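Local atomic coordinates of PP1b (Porcine reproductive and respiratory syndrome virus, PDB entry 6JDR), a protein that probably unwinds RNA and DNA duplexes with 5' to 3' polarity, driven by ATP hydrolysis, as the zinc-binding helicase part of the viral replicase polyprotein. Residues 168-173 with 220-225; 210-215 with 233-238; 139-144 with 237-242. The protein carries 1 engineered substitution. All coordinates share one frame; numbering follows the deposited sequence.

Contact 1: 168-173 with 220-225; sequences VIYTPT and KNSFLD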
ATOM      1  N   VAL A 168       6.550   3.930  -6.888  1.00 58.56           N
ATOM      2  CA  VAL A 168       7.665   4.165  -5.973  1.00 55.68           C
ATOM      3  C   VAL A 168       7.406   3.415  -4.670  1.00 53.73           C
ATOM      4  O   VAL A 168       6.316   3.502  -4.101  1.00 52.51           O
ATOM      5  CB  VAL A 168       7.842   5.667  -5.664  1.00 55.98           C
ATOM      6  CG1 VAL A 168       9.028   5.892  -4.733  1.00 56.34           C
ATOM      7  CG2 VAL A 168       8.020   6.459  -6.951  1.00 56.56           C
ATOM      8  N   ILE A 169       8.410   2.676  -4.206  1.00 50.77           N
ATOM      9  CA  ILE A 169       8.317   1.938  -2.954  1.00 49.85           C
ATOM     10  C   ILE A 169       9.326   2.515  -1.959  1.00 49.35           C
ATOM     11  O   ILE A 169      10.537   2.434  -2.174  1.00 49.37           O
ATOM     12  CB  ILE A 169       8.566   0.431  -3.175  1.00 50.14           C
ATOM     13  CG1 ILE A 169       7.483  -0.147  -4.098  1.00 51.35           C
ATOM     14  CG2 ILE A 169       8.578  -0.320  -1.849  1.00 49.09           C
ATOM     15  CD1 ILE A 169       7.852  -1.468  -4.743  1.00 51.73           C
ATOM     16  N   TYR A 170       8.817   3.113  -0.883  1.00 47.28           N
ATOM     17  CA  TYR A 170       9.661   3.647   0.178  1.00 46.27           C
ATOM     18  C   TYR A 170       9.878   2.580   1.248  1.00 44.70           C
ATOM     19  O   TYR A 170       8.947   1.858   1.612  1.00 43.18           O
ATOM     20  CB  TYR A 170       9.035   4.899   0.793  1.00 46.55           C
ATOM     21  CG  TYR A 170       8.918   6.061  -0.168  1.00 47.26           C
ATOM     22  CD1 TYR A 170       9.985   6.931  -0.368  1.00 46.97           C
ATOM     23  CD2 TYR A 170       7.737   6.296  -0.875  1.00 47.98           C
ATOM     24  CE1 TYR A 170       9.883   7.998  -1.242  1.00 47.78           C
ATOM     25  CE2 TYR A 170       7.625   7.362  -1.753  1.00 47.57           C
ATOM     26  CZ  TYR A 170       8.697   8.212  -1.932  1.00 48.69           C
ATOM     27  OH  TYR A 170       8.597   9.275  -2.801  1.00 49.52           O
ATOM     28  N   THR A 171      11.107   2.491   1.749  1.00 42.37           N
ATOM     29  CA  THR A 171      11.486   1.436   2.680  1.00 41.00           C
ATOM     30  C   THR A 171      12.499   1.982   3.704  1.00 39.55           C
ATOM     31  O   THR A 171      13.386   2.759   3.341  1.00 39.19           O
ATOM     32  CB  THR A 171      12.037   0.217   1.911  1.00 42.71           C
ATOM     33  OG1 THR A 171      12.229  -0.887   2.802  1.00 43.59           O
ATOM     34  CG2 THR A 171      13.353   0.548   1.215  1.00 43.70           C
ATOM     35  N   PRO A 172      12.352   1.591   4.987  1.00 36.97           N
ATOM     36  CA  PRO A 172      13.069   2.225   6.100  1.00 37.51           C
ATOM     37  C   PRO A 172      14.585   2.020   6.186  1.00 38.62           C
ATOM     38  O   PRO A 172      15.292   2.965   6.524  1.00 40.37           O
ATOM     39  CB  PRO A 172      12.396   1.621   7.341  1.00 37.11           C
ATOM     40  CG  PRO A 172      11.822   0.333   6.874  1.00 37.19           C
ATOM     41  CD  PRO A 172      11.374   0.602   5.471  1.00 36.89           C
ATOM     42  N   THR A 173      15.083   0.815   5.914  1.00 38.70           N
ATOM     43  CA  THR A 173      16.509   0.526   6.109  1.00 38.64           C
ATOM     44  C   THR A 173      17.181   0.000   4.855  1.00 39.82           C
ATOM     45  O   THR A 173      16.519  -0.345   3.880  1.00 39.98           O
ATOM     46  CB  THR A 173      16.736  -0.498   7.233  1.00 38.31           C
ATOM     47  OG1 THR A 173      16.351  -1.804   6.787  1.00 38.67           O
ATOM     48  CG2 THR A 173      15.940  -0.112   8.487  1.00 38.23           C
ATOM     49  N   LYS A 220       3.832   7.554  -9.703  1.00 73.80           N
ATOM     50  CA  LYS A 220       2.400   7.376  -9.909  1.00 75.42           C
ATOM     51  C   LYS A 220       1.764   6.954  -8.591  1.00 71.96           C
ATOM     52  O   LYS A 220       1.115   7.765  -7.931  1.00 73.54           O
ATOM     53  CB  LYS A 220       2.119   6.377 -11.045  1.00 78.34           C
ATOM     54  CG  LYS A 220       2.918   6.626 -12.322  1.00 82.18           C
ATOM     55  CD  LYS A 220       2.861   8.077 -12.793  1.00 84.59           C
ATOM     56  CE  LYS A 220       3.845   8.341 -13.923  1.00 86.04           C
ATOM     57  NZ  LYS A 220       4.074   9.800 -14.120  1.00 86.65           N
ATOM     58  N   ASN A 221       1.969   5.700  -8.196  1.00 68.62           N
ATOM     59  CA  ASN A 221       1.515   5.217  -6.901  1.00 66.43           C
ATOM     60  C   ASN A 221       2.721   5.033  -5.991  1.00 62.29           C
ATOM     61  O   ASN A 221       3.757   4.518  -6.417  1.00 58.66           O
ATOM     62  CB  ASN A 221       0.752   3.899  -7.044  1.00 68.26           C
ATOM     63  CG  ASN A 221      -0.461   4.023  -7.953  1.00 70.90           C
ATOM     64  OD1 ASN A 221      -1.221   4.989  -7.864  1.00 70.89           O
ATOM     65  ND2 ASN A 221      -0.651   3.041  -8.830  1.00 71.90           N
ATOM     66  N   SER A 222       2.579   5.463  -4.742  1.00 58.72           N
ATOM     67  CA  SER A 222       3.653   5.365  -3.765  1.00 54.35           C
ATOM     68  C   SER A 222       3.289   4.339  -2.703  1.00 50.29           C
ATOM     69  O   SER A 222       2.175   4.346  -2.192  1.00 48.51           O
ATOM     70  CB  SER A 222       3.914   6.729  -3.132  1.00 53.53           C
ATOM     71  OG  SER A 222       4.452   7.619  -4.093  1.00 54.03           O
ATOM     72  N   PHE A 223       4.236   3.458  -2.386  1.00 48.05           N
ATOM     73  CA  PHE A 223       4.039   2.419  -1.380  1.00 46.25           C
ATOM     74  C   PHE A 223       5.004   2.606  -0.216  1.00 44.78           C
ATOM     75  O   PHE A 223       6.093   3.159  -0.384  1.00 43.78           O
ATOM     76  CB  PHE A 223       4.256   1.035  -1.992  1.00 46.49           C
ATOM     77  CG  PHE A 223       3.244   0.663  -3.038  1.00 46.29           C
ATOM     78  CD1 PHE A 223       2.185  -0.175  -2.728  1.00 46.46           C
ATOM     79  CD2 PHE A 223       3.356   1.143  -4.336  1.00 47.50           C
ATOM     80  CE1 PHE A 223       1.252  -0.523  -3.688  1.00 47.52           C
ATOM     81  CE2 PHE A 223       2.427   0.798  -5.306  1.00 47.89           C
ATOM     82  CZ  PHE A 223       1.372  -0.036  -4.980  1.00 47.73           C
ATOM     83  N   LEU A 224       4.597   2.126   0.958  1.00 43.63           N
ATOM     84  CA  LEU A 224       5.424   2.177   2.159  1.00 42.57           C
ATOM     85  C   LEU A 224       5.650   0.760   2.690  1.00 43.05           C
ATOM     86  O   LEU A 224       4.735   0.126   3.224  1.00 41.55           O
ATOM     87  CB  LEU A 224       4.754   3.039   3.239  1.00 42.22           C
ATOM     88  CG  LEU A 224       5.611   3.954   4.122  1.00 40.43           C
ATOM     89  CD1 LEU A 224       5.014   4.019   5.519  1.00 39.67           C
ATOM     90  CD2 LEU A 224       7.070   3.537   4.197  1.00 41.14           C
ATOM     91  N   ASP A 225       6.878   0.276   2.530  1.00 44.24           N
ATOM     92  CA  ASP A 225       7.277  -1.050   2.987  1.00 44.70           C
ATOM     93  C   ASP A 225       7.516  -1.005   4.493  1.00 44.24           C
ATOM     94  O   ASP A 225       7.946   0.016   5.020  1.00 45.39           O
ATOM     95  CB  ASP A 225       8.553  -1.461   2.241  1.00 46.09           C
ATOM     96  CG  ASP A 225       9.037  -2.856   2.598  1.00 48.08           C
ATOM     97  OD1 ASP A 225       8.209  -3.789   2.715  1.00 48.97           O
ATOM     98  OD2 ASP A 225      10.270  -3.016   2.743  1.00 48.97           O
TER

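Contact 2: 210-215 with 233-238; sequences RILAGG and LDVLRL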
ATOM      1  N   ARG A 210      13.175   3.324  -3.016  1.00 48.97           N
ATOM      2  CA  ARG A 210      13.801   4.498  -2.423  1.00 48.33           C
ATOM      3  C   ARG A 210      13.903   4.335  -0.912  1.00 46.43           C
ATOM      4  O   ARG A 210      12.960   3.882  -0.263  1.00 43.68           O
ATOM      5  CB  ARG A 210      12.998   5.757  -2.761  1.00 49.97           C
ATOM      6  CG  ARG A 210      12.932   6.085  -4.248  1.00 52.46           C
ATOM      7  CD  ARG A 210      14.164   6.840  -4.730  1.00 55.49           C
ATOM      8  NE  ARG A 210      14.184   8.229  -4.267  1.00 58.83           N
ATOM      9  CZ  ARG A 210      15.157   9.096  -4.537  1.00 59.61           C
ATOM     10  N   ILE A 211      15.063   4.691  -0.365  1.00 45.12           N
ATOM     11  CA  ILE A 211      15.266   4.699   1.077  1.00 44.01           C
ATOM     12  C   ILE A 211      14.400   5.816   1.656  1.00 42.95           C
ATOM     13  O   ILE A 211      14.368   6.922   1.116  1.00 43.35           O
ATOM     14  CB  ILE A 211      16.763   4.872   1.448  1.00 44.07           C
ATOM     15  CG1 ILE A 211      17.009   4.546   2.923  1.00 43.75           C
ATOM     16  CG2 ILE A 211      17.270   6.275   1.128  1.00 45.23           C
ATOM     17  CD1 ILE A 211      16.998   3.065   3.233  1.00 44.45           C
ATOM     18  N   LEU A 212      13.686   5.514   2.739  1.00 41.48           N
ATOM     19  CA  LEU A 212      12.697   6.438   3.298  1.00 40.43           C
ATOM     20  C   LEU A 212      13.293   7.793   3.699  1.00 41.82           C
ATOM     21  O   LEU A 212      12.691   8.836   3.431  1.00 41.17           O
ATOM     22  CB  LEU A 212      11.984   5.789   4.490  1.00 39.11           C
ATOM     23  CG  LEU A 212      10.909   6.606   5.213  1.00 37.97           C
ATOM     24  CD1 LEU A 212       9.812   7.057   4.265  1.00 37.38           C
ATOM     25  CD2 LEU A 212      10.317   5.806   6.360  1.00 38.01           C
ATOM     26  N   ALA A 213      14.477   7.776   4.316  1.00 42.52           N
ATOM     27  CA  ALA A 213      15.149   9.009   4.762  1.00 43.31           C
ATOM     28  C   ALA A 213      15.482   9.994   3.632  1.00 45.13           C
ATOM     29  O   ALA A 213      15.645  11.186   3.885  1.00 46.02           O
ATOM     30  CB  ALA A 213      16.412   8.670   5.541  1.00 42.35           C
ATOM     31  N   GLY A 214      15.584   9.500   2.398  1.00 47.26           N
ATOM     32  CA  GLY A 214      15.843  10.347   1.235  1.00 49.74           C
ATOM     33  C   GLY A 214      14.733  11.338   0.908  1.00 52.97           C
ATOM     34  O   GLY A 214      14.981  12.354   0.258  1.00 55.32           O
ATOM     35  N   GLY A 215      13.510  11.044   1.343  1.00 55.42           N
ATOM     36  CA  GLY A 215      12.383  11.955   1.154  1.00 57.91           C
ATOM     37  C   GLY A 215      11.633  11.705  -0.140  1.00 60.05           C
ATOM     38  O   GLY A 215      11.952  10.781  -0.885  1.00 59.35           O
ATOM     39  N   LEU A 233       8.610  10.915  11.437  1.00 34.83           N
ATOM     40  CA  LEU A 233       8.759  12.205  10.766  1.00 35.45           C
ATOM     41  C   LEU A 233       8.902  12.048   9.253  1.00 36.56           C
ATOM     42  O   LEU A 233       8.339  12.839   8.494  1.00 38.28           O
ATOM     43  CB  LEU A 233       9.961  12.978  11.333  1.00 35.05           C
ATOM     44  CG  LEU A 233      10.137  14.413  10.817  1.00 35.29           C
ATOM     45  CD1 LEU A 233       8.973  15.299  11.239  1.00 35.01           C
ATOM     46  CD2 LEU A 233      11.452  15.006  11.299  1.00 35.20           C
ATOM     47  N   ASP A 234       9.650  11.037   8.813  1.00 37.30           N
ATOM     48  CA  ASP A 234       9.781  10.769   7.379  1.00 38.22           C
ATOM     49  C   ASP A 234       8.439  10.400   6.752  1.00 38.22           C
ATOM     50  O   ASP A 234       8.170  10.750   5.608  1.00 37.02           O
ATOM     51  CB  ASP A 234      10.787   9.648   7.111  1.00 38.86           C
ATOM     52  CG  ASP A 234      12.214  10.071   7.354  1.00 40.15           C
ATOM     53  OD1 ASP A 234      12.507  11.279   7.264  1.00 44.67           O
ATOM     54  OD2 ASP A 234      13.056   9.197   7.624  1.00 40.41           O
ATOM     55  N   VAL A 235       7.606   9.689   7.501  1.00 38.23           N
ATOM     56  CA  VAL A 235       6.287   9.316   7.011  1.00 39.73           C
ATOM     57  C   VAL A 235       5.429  10.568   6.816  1.00 40.02           C
ATOM     58  O   VAL A 235       4.713  10.691   5.818  1.00 37.83           O
ATOM     59  CB  VAL A 235       5.589   8.310   7.950  1.00 39.24           C
ATOM     60  CG1 VAL A 235       4.125   8.140   7.580  1.00 38.96           C
ATOM     61  CG2 VAL A 235       6.307   6.971   7.895  1.00 39.11           C
ATOM     62  N   LEU A 236       5.516  11.495   7.766  1.00 40.53           N
ATOM     63  CA  LEU A 236       4.808  12.763   7.651  1.00 41.44           C
ATOM     64  C   LEU A 236       5.315  13.601   6.473  1.00 41.92           C
ATOM     65  O   LEU A 236       4.534  14.299   5.832  1.00 40.15           O
ATOM     66  CB  LEU A 236       4.909  13.554   8.951  1.00 41.31           C
ATOM     67  CG  LEU A 236       4.180  12.972  10.163  1.00 40.64           C
ATOM     68  CD1 LEU A 236       4.358  13.901  11.351  1.00 40.13           C
ATOM     69  CD2 LEU A 236       2.703  12.760   9.868  1.00 41.45           C
ATOM     70  N   ARG A 237       6.616  13.527   6.191  1.00 43.85           N
ATOM     71  CA  ARG A 237       7.186  14.190   5.014  1.00 44.16           C
ATOM     72  C   ARG A 237       6.538  13.686   3.728  1.00 43.68           C
ATOM     73  O   ARG A 237       6.146  14.484   2.879  1.00 45.54           O
ATOM     74  CB  ARG A 237       8.701  13.989   4.936  1.00 44.95           C
ATOM     75  CG  ARG A 237       9.505  14.826   5.916  1.00 47.00           C
ATOM     76  CD  ARG A 237      10.998  14.550   5.771  1.00 48.44           C
ATOM     77  NE  ARG A 237      11.805  15.388   6.661  1.00 50.41           N
ATOM     78  CZ  ARG A 237      12.596  14.953   7.648  1.00 53.06           C
ATOM     79  NH1 ARG A 237      12.736  13.655   7.923  1.00 53.15           N
ATOM     80  NH2 ARG A 237      13.272  15.841   8.371  1.00 51.77           N
ATOM     81  N   LEU A 238       6.427  12.365   3.592  1.00 43.29           N
ATOM     82  CA  LEU A 238       5.780  11.756   2.427  1.00 43.32           C
ATOM     83  C   LEU A 238       4.306  12.141   2.338  1.00 42.77           C
ATOM     84  O   LEU A 238       3.839  12.606   1.301  1.00 42.88           O
ATOM     85  CB  LEU A 238       5.892  10.231   2.471  1.00 43.55           C
ATOM     86  CG  LEU A 238       7.286   9.609   2.345  1.00 44.33           C
ATOM     87  CD1 LEU A 238       7.170   8.092   2.310  1.00 43.91           C
ATOM     88  CD2 LEU A 238       8.022  10.122   1.113  1.00 44.76           C
TER
HETATM   89  O   HOH W   1      15.199  12.617   6.305  1.00 68.29           O

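Contact 3: 139-144 with 237-242; sequences SNVLRS and RLLSKT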
ATOM      1  N   SER A 139      -5.462  15.463   4.786  1.00 45.92           N
ATOM      2  CA  SER A 139      -6.122  15.163   3.519  1.00 46.70           C
ATOM      3  C   SER A 139      -5.607  13.862   2.895  1.00 46.96           C
ATOM      4  O   SER A 139      -6.391  12.987   2.528  1.00 47.84           O
ATOM      5  CB  SER A 139      -5.924  16.330   2.547  1.00 47.88           C
ATOM      6  OG  SER A 139      -6.260  15.966   1.220  1.00 50.82           O
ATOM      7  N   ASN A 140      -4.290  13.739   2.783  1.00 47.70           N
ATOM      8  CA  ASN A 140      -3.674  12.569   2.154  1.00 46.71           C
ATOM      9  C   ASN A 140      -3.858  11.271   2.939  1.00 46.38           C
ATOM     10  O   ASN A 140      -3.909  10.193   2.344  1.00 46.47           O
ATOM     11  CB  ASN A 140      -2.186  12.825   1.904  1.00 47.25           C
ATOM     12  CG  ASN A 140      -1.948  13.831   0.791  1.00 47.86           C
ATOM     13  OD1 ASN A 140      -2.653  13.832  -0.218  1.00 49.00           O
ATOM     14  ND2 ASN A 140      -0.948  14.684   0.963  1.00 47.89           N
ATOM     15  N   VAL A 141      -3.956  11.374   4.264  1.00 45.82           N
ATOM     16  CA  VAL A 141      -4.223  10.209   5.118  1.00 45.89           C
ATOM     17  C   VAL A 141      -5.564   9.566   4.779  1.00 47.86           C
ATOM     18  O   VAL A 141      -5.685   8.340   4.785  1.00 49.09           O
ATOM     19  CB  VAL A 141      -4.175  10.585   6.618  1.00 45.68           C
ATOM     20  CG1 VAL A 141      -4.948   9.597   7.482  1.00 46.28           C
ATOM     21  CG2 VAL A 141      -2.733  10.667   7.090  1.00 46.51           C
ATOM     22  N   LEU A 142      -6.565  10.396   4.489  1.00 50.22           N
ATOM     23  CA  LEU A 142      -7.894   9.905   4.125  1.00 50.79           C
ATOM     24  C   LEU A 142      -7.871   9.140   2.803  1.00 49.22           C
ATOM     25  O   LEU A 142      -8.548   8.126   2.663  1.00 48.28           O
ATOM     26  CB  LEU A 142      -8.892  11.061   4.035  1.00 53.36           C
ATOM     27  CG  LEU A 142      -9.176  11.825   5.333  1.00 55.38           C
ATOM     28  CD1 LEU A 142      -9.989  13.077   5.033  1.00 56.26           C
ATOM     29  CD2 LEU A 142      -9.888  10.951   6.355  1.00 55.20           C
ATOM     30  N   ARG A 143      -7.079   9.625   1.851  1.00 49.19           N
ATOM     31  CA  ARG A 143      -6.944   8.991   0.539  1.00 48.88           C
ATOM     32  C   ARG A 143      -5.830   7.933   0.485  1.00 49.39           C
ATOM     33  O   ARG A 143      -5.454   7.480  -0.598  1.00 50.52           O
ATOM     34  CB  ARG A 143      -6.706  10.062  -0.530  1.00 50.16           C
ATOM     35  CG  ARG A 143      -7.877  11.017  -0.711  1.00 52.06           C
ATOM     36  CD  ARG A 143      -7.635  11.996  -1.854  1.00 53.79           C
ATOM     37  N   SER A 144      -5.309   7.543   1.647  1.00 49.70           N
ATOM     38  CA  SER A 144      -4.307   6.480   1.755  1.00 49.78           C
ATOM     39  C   SER A 144      -4.987   5.185   2.194  1.00 51.26           C
ATOM     40  O   SER A 144      -6.180   5.179   2.500  1.00 53.43           O
ATOM     41  CB  SER A 144      -3.229   6.868   2.775  1.00 49.52           C
ATOM     42  OG  SER A 144      -2.418   7.926   2.295  1.00 47.55           O
ATOM     43  N   ARG A 237       6.616  13.527   6.191  1.00 43.85           N
ATOM     44  CA  ARG A 237       7.186  14.190   5.014  1.00 44.16           C
ATOM     45  C   ARG A 237       6.538  13.686   3.728  1.00 43.68           C
ATOM     46  O   ARG A 237       6.146  14.484   2.879  1.00 45.54           O
ATOM     47  CB  ARG A 237       8.701  13.989   4.936  1.00 44.95           C
ATOM     48  CG  ARG A 237       9.505  14.826   5.916  1.00 47.00           C
ATOM     49  CD  ARG A 237      10.998  14.550   5.771  1.00 48.44           C
ATOM     50  NE  ARG A 237      11.805  15.388   6.661  1.00 50.41           N
ATOM     51  CZ  ARG A 237      12.596  14.953   7.648  1.00 53.06           C
ATOM     52  NH1 ARG A 237      12.736  13.655   7.923  1.00 53.15           N
ATOM     53  NH2 ARG A 237      13.272  15.841   8.371  1.00 51.77           N
ATOM     54  N   LEU A 238       6.427  12.365   3.592  1.00 43.29           N
ATOM     55  CA  LEU A 238       5.780  11.756   2.427  1.00 43.32           C
ATOM     56  C   LEU A 238       4.306  12.141   2.338  1.00 42.77           C
ATOM     57  O   LEU A 238       3.839  12.606   1.301  1.00 42.88           O
ATOM     58  CB  LEU A 238       5.892  10.231   2.471  1.00 43.55           C
ATOM     59  CG  LEU A 238       7.286   9.609   2.345  1.00 44.33           C
ATOM     60  CD1 LEU A 238       7.170   8.092   2.310  1.00 43.91           C
ATOM     61  CD2 LEU A 238       8.022  10.122   1.113  1.00 44.76           C
ATOM     62  N   LEU A 239       3.582  11.956   3.436  1.00 42.28           N
ATOM     63  CA  LEU A 239       2.161  12.272   3.476  1.00 42.42           C
ATOM     64  C   LEU A 239       1.847  13.749   3.235  1.00 44.40           C
ATOM     65  O   LEU A 239       0.713  14.091   2.906  1.00 45.96           O
ATOM     66  CB  LEU A 239       1.549  11.805   4.792  1.00 41.43           C
ATOM     67  CG  LEU A 239       1.396  10.289   4.871  1.00 41.16           C
ATOM     68  CD1 LEU A 239       1.022   9.851   6.279  1.00 41.25           C
ATOM     69  CD2 LEU A 239       0.363   9.806   3.865  1.00 41.63           C
ATOM     70  N   SER A 240       2.838  14.621   3.397  1.00 45.18           N
ATOM     71  CA  SER A 240       2.688  16.020   3.009  1.00 46.40           C
ATOM     72  C   SER A 240       2.637  16.210   1.486  1.00 47.14           C
ATOM     73  O   SER A 240       2.096  17.205   1.012  1.00 46.85           O
ATOM     74  CB  SER A 240       3.832  16.859   3.587  1.00 45.96           C
ATOM     75  OG  SER A 240       3.817  16.830   5.001  1.00 46.89           O
ATOM     76  N   LYS A 241       3.210  15.264   0.736  1.00 48.88           N
ATOM     77  CA  LYS A 241       3.321  15.360  -0.723  1.00 50.93           C
ATOM     78  C   LYS A 241       2.441  14.373  -1.507  1.00 50.84           C
ATOM     79  O   LYS A 241       2.031  14.672  -2.627  1.00 51.67           O
ATOM     80  CB  LYS A 241       4.782  15.167  -1.145  1.00 53.62           C
ATOM     81  CG  LYS A 241       5.714  16.300  -0.735  1.00 56.28           C
ATOM     82  CD  LYS A 241       5.492  17.546  -1.581  1.00 59.20           C
ATOM     83  CE  LYS A 241       6.488  18.641  -1.234  1.00 62.52           C
ATOM     84  NZ  LYS A 241       6.271  19.876  -2.037  1.00 63.03           N
ATOM     85  N   THR A 242       2.155  13.206  -0.936  1.00 50.68           N
ATOM     86  CA  THR A 242       1.408  12.175  -1.658  1.00 50.03           C
ATOM     87  C   THR A 242       0.611  11.289  -0.711  1.00 49.38           C
ATOM     88  O   THR A 242       0.777  11.365   0.506  1.00 49.11           O
ATOM     89  CB  THR A 242       2.362  11.294  -2.498  1.00 50.65           C
ATOM     90  OG1 THR A 242       1.613  10.315  -3.230  1.00 53.55           O
ATOM     91  CG2 THR A 242       3.377  10.583  -1.616  1.00 51.29           C
TER
HETATM   92  O   HOH W   2      -0.477  17.232  -0.866  1.00 65.00           O

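Contact 1: 168-173 with 220-225
Val168 to Tyr170 pair with Ser222 to Leu224 as neighbouring parallel strands, 24° apart in direction. Four backbone hydrogen bonds form the ladder. Val168 N donates to Asn221 O and Phe223 N to Val168 O. Tyr170 N then donates to Phe223 O and Asp225 N to Tyr170 O, the last at 2.8 Å. Side-chain contacts lie on both faces. On the face of Ile169 and Phe223, the apolar pair is Ile169 CG1 with Phe223 CB at 4.0 Å. Val168 O lies at the edge of the Phe223 ring, 3.8 Å from Phe223 CD2. On the face of Val168, Tyr170, Ser222 and Leu224, the apolar pair is Tyr170 CB with Leu224 CD2 at 4.2 Å. Ser222 OG lies in the plane of the Tyr170 ring, 4.0 Å from its CE2. The phenol OH is bonded elsewhere, to Cys217 N. One side-chain hydrogen bond closes the end of the pair. Thr171 OG1 donates to Asp225 OD2 over 2.9 Å, on the anti lone pair of OD2. Asp225 CG stands anti to its own N (chi1 -178°), and the two side chains run side by side. Thr171 OG1 also bonds Thr176 OG1. Asp225 and Glu226 bind zinc in a structure of this protein, though that ion is not bound to this chain here; the pair probably corresponds to the Walker B motif. Thr171 thus limits how the Asp225 carboxylate can turn.

Contact 2: 210-215 with 233-238
Leu212 meets Asp234 and Leu238 because its CG stands anti to its own backbone N (chi1 180°), which carries the branch over to the helix. Asp234 CG is anti to its carbonyl carbon (chi1 -72°), and this puts CG beside the turn at Ala213. Leu212 CG then rests on Asp234 CB at 3.6 Å, the two side chains crossing at a slant. The CD1 methyls of Leu212 and Leu238 approach to 3.4 Å, a tight fit. Val235 CG2 adds a looser touch to Leu212 CD2. Further along, Leu238 CD2 lies 4.1 Å from Gly215 C. Gly215 has a positive phi (90°), a backbone shape that glycine adopts readily.

No direct hydrogen bond crosses the contact. Asp234 OD2 lies 3.6 Å from Ala213 CA. A water instead bridges the segments. It donates to Ala213 O at 2.8 Å and to Asp234 OD1 at 3.2 Å. The same OD1 takes a salt bridge from Arg237 NH1 one turn on, modelled so short that its exact length is doubtful. The carboxylate meets the guanidinium in plane at its edge, while Leu233 CG sits above one guanidinium face. Arg237 NH2 also bonds Thr128 O.

The 3-10 turn 212-214 follows strand 208-211, an outermost strand of the parallel sheet of the helicase core. Helix 232-239 lies across the sheet face that carries Tyr170, and Leu238 touches Tyr170 too. Leucine packing thus joins turn to helix on the side of Leu212 and Leu238. Toward Ala213 and Arg237 the link is polar and water-mediated, and the neighbouring arginine probably stabilises Asp234 as a carboxylate.

Contact 3: 139-144 with 237-242
Asn140 and Leu239 hold the close part of this contact. Asn140 ND2 donates to Leu239 O over 2.6 Å, with an N-H...O angle of 159°. The acceptor lies near the amide plane of Asn140, while the donor stands 32° off the carbonyl plane of Leu239. Asn140 CG is anti to its carbonyl carbon (chi1 -71°), which sets CG toward the last residues of helix 232-239. Asn140 CB also sits 3.6 Å from Thr242 O. The Leu239 side chain packs against 139-144 with both methyls. Its CD1 meets Val141 CG2 at 3.9 Å, the side chains crossing obliquely, and its CD2 meets Ser144 OG at 3.7 Å. Leu239 also packs on Val137 of helix 134-142.

Both segments lie where a helix leads into a strand of the parallel sheet in the helicase core. Helix 134-142 runs into strand 145-148, which leads to a probable Walker A P-loop. Helix 232-239 runs into strand 245-248, its neighbour in that sheet. Ser144 OG ties the two connections together. It donates to Asn140 O at 2.7 Å from above the carbonyl plane, and it is also bonded to Leu244 N.

The outer side is looser. Here Asn140 ND2 has a second partner, a water that accepts from it at 3.2 Å. That water donates in turn to Ser240 O, so the backbone there is reached through solvent. Lys241, which points away, is exposed.

How the contacts relate
All three contacts lie in or beside the helicase core, around its seven-stranded parallel sheet. Contacts 1 and 2 have centres about 9 Å apart; the centre of contact 3 is about 13 Å and 12 Å from theirs. Strand 168-171 sits between strands 208-211 and 222-224, so contacts 1 and 2 share the sheet, and Thr171 O and Leu212 N probably bond. Contacts 2 and 3 share helix 232-239, including Arg237 and Leu238. In chain order come 139-144, 168-173, 210-215, 220-225 and then the helix. The helix therefore packs on the turn after outermost strand 208-211 and, at its C-terminal end, on the residues leading into strand 145-148.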